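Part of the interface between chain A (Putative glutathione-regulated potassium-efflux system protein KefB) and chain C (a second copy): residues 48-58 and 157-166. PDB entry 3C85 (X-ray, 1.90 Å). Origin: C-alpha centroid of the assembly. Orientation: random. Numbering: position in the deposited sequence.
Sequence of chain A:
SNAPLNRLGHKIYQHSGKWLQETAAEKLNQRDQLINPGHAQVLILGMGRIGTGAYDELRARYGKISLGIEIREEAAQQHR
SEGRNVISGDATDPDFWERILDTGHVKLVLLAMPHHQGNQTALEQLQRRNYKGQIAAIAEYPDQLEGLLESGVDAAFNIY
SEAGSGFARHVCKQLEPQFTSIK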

# COMPACT_ATOMS: atom_id res chain seq x y z
N GLY A 48 -13.47 -1.56 0.44
CA GLY A 48 -12.91 -0.76 1.57
C GLY A 48 -11.81 0.03 0.90
O GLY A 48 -11.80 0.11 -0.33
N ARG A 49 -10.88 0.56 1.67
CA ARG A 49 -9.87 1.44 1.16
C ARG A 49 -8.92 0.79 0.15
O ARG A 49 -8.55 1.40 -0.79
CB ARG A 49 -9.13 2.14 2.31
CG ARG A 49 -10.00 3.10 3.09
CD ARG A 49 -9.22 4.00 3.98
NE ARG A 49 -8.62 5.06 3.21
CZ ARG A 49 -9.21 6.19 2.92
NH1 ARG A 49 -10.43 6.42 3.36
NH2 ARG A 49 -8.59 7.10 2.20
N ILE A 50 -8.58 -0.47 0.36
CA ILE A 50 -7.72 -1.15 -0.62
C ILE A 50 -8.41 -1.28 -2.00
O ILE A 50 -7.88 -0.84 -3.07
CB ILE A 50 -7.19 -2.51 -0.11
CG1 ILE A 50 -6.34 -2.31 1.15
CG2 ILE A 50 -6.33 -3.21 -1.19
CD1 ILE A 50 -5.92 -3.63 1.76
N GLY A 51 -9.60 -1.88 -1.98
CA GLY A 51 -10.36 -2.12 -3.24
C GLY A 51 -10.65 -0.82 -3.96
O GLY A 51 -10.60 -0.76 -5.20
N THR A 52 -10.92 0.23 -3.19
CA THR A 52 -11.18 1.56 -3.77
C THR A 52 -9.93 2.16 -4.44
O THR A 52 -10.01 2.71 -5.53
CB THR A 52 -11.75 2.52 -2.73
OG1 THR A 52 -12.93 1.94 -2.15
CG2 THR A 52 -12.07 3.88 -3.41
N GLY A 53 -8.76 2.06 -3.79
CA GLY A 53 -7.55 2.51 -4.45
C GLY A 53 -7.23 1.75 -5.71
O GLY A 53 -6.75 2.33 -6.69
N ALA A 54 -7.46 0.45 -5.69
CA ALA A 54 -7.27 -0.36 -6.89
C ALA A 54 -8.25 0.05 -8.01
O ALA A 54 -7.85 0.26 -9.20
CB ALA A 54 -7.41 -1.88 -6.54
N TYR A 55 -9.52 0.16 -7.65
CA TYR A 55 -10.57 0.58 -8.61
C TYR A 55 -10.16 1.89 -9.29
O TYR A 55 -10.19 2.02 -10.51
CB TYR A 55 -11.90 0.81 -7.85
CG TYR A 55 -13.08 1.15 -8.74
CD1 TYR A 55 -14.06 0.20 -9.02
CD2 TYR A 55 -13.17 2.42 -9.36
CE1 TYR A 55 -15.15 0.54 -9.87
CE2 TYR A 55 -14.20 2.74 -10.18
CZ TYR A 55 -15.18 1.81 -10.46
OH TYR A 55 -16.19 2.21 -11.31
N ASP A 56 -9.76 2.87 -8.47
CA ASP A 56 -9.43 4.20 -8.97
C ASP A 56 -8.15 4.22 -9.81
O ASP A 56 -8.06 4.92 -10.84
CB ASP A 56 -9.33 5.14 -7.80
CG ASP A 56 -10.67 5.57 -7.29
OD1 ASP A 56 -11.72 5.11 -7.82
OD2 ASP A 56 -10.68 6.36 -6.33
N GLU A 57 -7.15 3.45 -9.38
CA GLU A 57 -5.91 3.28 -10.14
C GLU A 57 -6.14 2.61 -11.53
O GLU A 57 -5.61 3.07 -12.54
CB GLU A 57 -4.90 2.52 -9.29
CG GLU A 57 -3.59 2.20 -9.99
CD GLU A 57 -2.74 3.44 -10.20
OE1 GLU A 57 -2.92 4.45 -9.47
OE2 GLU A 57 -1.87 3.40 -11.08
N LEU A 58 -6.92 1.55 -11.56
CA LEU A 58 -7.36 0.97 -12.84
C LEU A 58 -8.19 1.94 -13.68
O LEU A 58 -8.01 2.00 -14.91
CB LEU A 58 -8.17 -0.33 -12.61
CG LEU A 58 -7.43 -1.50 -11.95
CD1 LEU A 58 -8.38 -2.59 -11.45
CD2 LEU A 58 -6.37 -2.06 -12.92
N PHE C 157 -0.49 10.44 3.80
CA PHE C 157 -1.17 9.41 3.03
C PHE C 157 -1.75 8.34 3.92
O PHE C 157 -1.25 8.09 5.02
CB PHE C 157 -0.17 8.78 2.06
CG PHE C 157 0.47 9.80 1.14
CD1 PHE C 157 -0.10 10.14 -0.05
CD2 PHE C 157 1.64 10.45 1.52
CE1 PHE C 157 0.49 11.10 -0.87
CE2 PHE C 157 2.23 11.41 0.69
CZ PHE C 157 1.66 11.71 -0.50
N ASN C 158 -2.76 7.67 3.41
CA ASN C 158 -3.41 6.58 4.10
C ASN C 158 -2.81 5.24 3.66
O ASN C 158 -2.68 4.97 2.45
CB ASN C 158 -4.92 6.61 3.84
CG ASN C 158 -5.63 5.45 4.50
OD1 ASN C 158 -5.80 4.38 3.90
ND2 ASN C 158 -6.01 5.62 5.76
N ILE C 159 -2.43 4.41 4.62
CA ILE C 159 -1.81 3.11 4.30
C ILE C 159 -2.59 2.28 3.25
O ILE C 159 -2.03 1.74 2.29
CB ILE C 159 -1.70 2.23 5.57
CG1 ILE C 159 -0.72 2.85 6.59
CG2 ILE C 159 -1.27 0.75 5.21
CD1 ILE C 159 -0.62 2.08 7.91
N TYR C 160 -3.88 2.15 3.47
CA TYR C 160 -4.69 1.25 2.66
C TYR C 160 -5.02 1.79 1.27
O TYR C 160 -5.08 1.02 0.32
CB TYR C 160 -5.95 0.89 3.41
CG TYR C 160 -5.61 0.30 4.74
CD1 TYR C 160 -4.86 -0.88 4.83
CD2 TYR C 160 -6.01 0.90 5.91
CE1 TYR C 160 -4.51 -1.43 6.04
CE2 TYR C 160 -5.67 0.33 7.15
CZ TYR C 160 -4.92 -0.83 7.19
OH TYR C 160 -4.56 -1.39 8.39
N SER C 161 -5.23 3.10 1.15
CA SER C 161 -5.42 3.72 -0.16
C SER C 161 -4.17 3.59 -1.01
O SER C 161 -4.24 3.24 -2.18
CB SER C 161 -5.76 5.19 0.02
OG SER C 161 -6.98 5.26 0.73
N GLU C 162 -3.01 3.83 -0.39
CA GLU C 162 -1.73 3.59 -1.07
C GLU C 162 -1.54 2.11 -1.46
O GLU C 162 -1.05 1.81 -2.55
CB GLU C 162 -0.56 4.08 -0.20
CG GLU C 162 -0.61 5.61 -0.02
CD GLU C 162 -0.58 6.31 -1.33
OE1 GLU C 162 0.29 6.02 -2.16
OE2 GLU C 162 -1.44 7.16 -1.55
N ALA C 163 -1.94 1.19 -0.58
CA ALA C 163 -1.80 -0.23 -0.86
C ALA C 163 -2.65 -0.62 -2.06
O ALA C 163 -2.21 -1.43 -2.88
CB ALA C 163 -2.24 -1.04 0.35
N GLY C 164 -3.84 -0.03 -2.19
CA GLY C 164 -4.73 -0.42 -3.30
C GLY C 164 -4.19 0.07 -4.64
O GLY C 164 -4.26 -0.63 -5.66
N SER C 165 -3.69 1.28 -4.65
CA SER C 165 -3.04 1.81 -5.83
C SER C 165 -1.83 0.97 -6.27
O SER C 165 -1.72 0.62 -7.45
CB SER C 165 -2.63 3.26 -5.52
OG SER C 165 -1.66 3.71 -6.44
N GLY C 166 -0.93 0.65 -5.33
CA GLY C 166 0.24 -0.18 -5.59
C GLY C 166 -0.13 -1.58 -6.03
O GLY C 166 0.47 -2.13 -6.95
O HOH W 1 -8.97 4.23 -0.97

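The two stretches form a close helix-helix contact in which glycines let the backbones approach to within van der Waals distance, while a small polar cluster around R49(A) ties the N-terminal ends of the helices together. Helix 49-58 of chain A and helix 159-166 of chain C run in broadly the same direction, at 43° to each other, and their axes come within 6.5 Å. Together the stretches bury 485 Å².

The closest register is between I50(A) and G164(C), whose CA atoms lie 4.1 Å apart. Such proximity depends on the absence of a side chain at G164(C): a CB there would lie 2.0 Å from I50(A) O and 2.9 Å from A54(A) N, both clashes. G53(A) plays the matching part on the other helix, where a CB would fall 2.6 Å from S161(C) O. With both positions bare, main chain packs on main chain, and G53(A) C comes 3.6 Å from G164(C) C. The same closeness brings CA hydrogens to carbonyl oxygens in both directions. G164(C) CA lies 3.2 Å from I50(A) O, and I50(A) CA lies 3.5 Å from Y160(C) O; these CA-H...O contacts supplement the packing, and each carbonyl also accepts a conventional helical hydrogen bond within its own chain.

Apolar side chains fill the space beside this backbone contact. I50(A) CG1 sits 3.9 Å from Y160(C) CB and 4.4 Å from A163(C) CB, so the isoleucine rests against the base of the tyrosine and the alanine methyl.

Polar chemistry gathers at the start of the chain C helix. N158(C) caps it, its OD1 accepting from S161(C) N at 3.1 Å and, more weakly, from Y160(C) N at 3.0 Å. R49(A) reaches across to this cap: its NE donates weakly to N158(C) OD1 at 3.0 Å and to S161(C) OG at 3.0 Å, and its NH2 donates weakly to S161(C) OG at 2.9 Å. Both acceptors lie at the edge of the guanidinium, near its plane, where its N-H groups point, although the angles of 126-132° are far from linear. A water extends the link, donating to R49(A) O at 2.9 Å and hydrogen-bonding S161(C) OG at 2.8 Å.

Farther along, the CA-to-CB bond of E57(A) points toward the partner helix, and its OE1 lies 3.4 Å from S165(C) OG, at best a weak hydrogen bond. The glycine-based backbone contact thus has polar side chains along one side, toward its two ends, and the I50(A) side chain on the other.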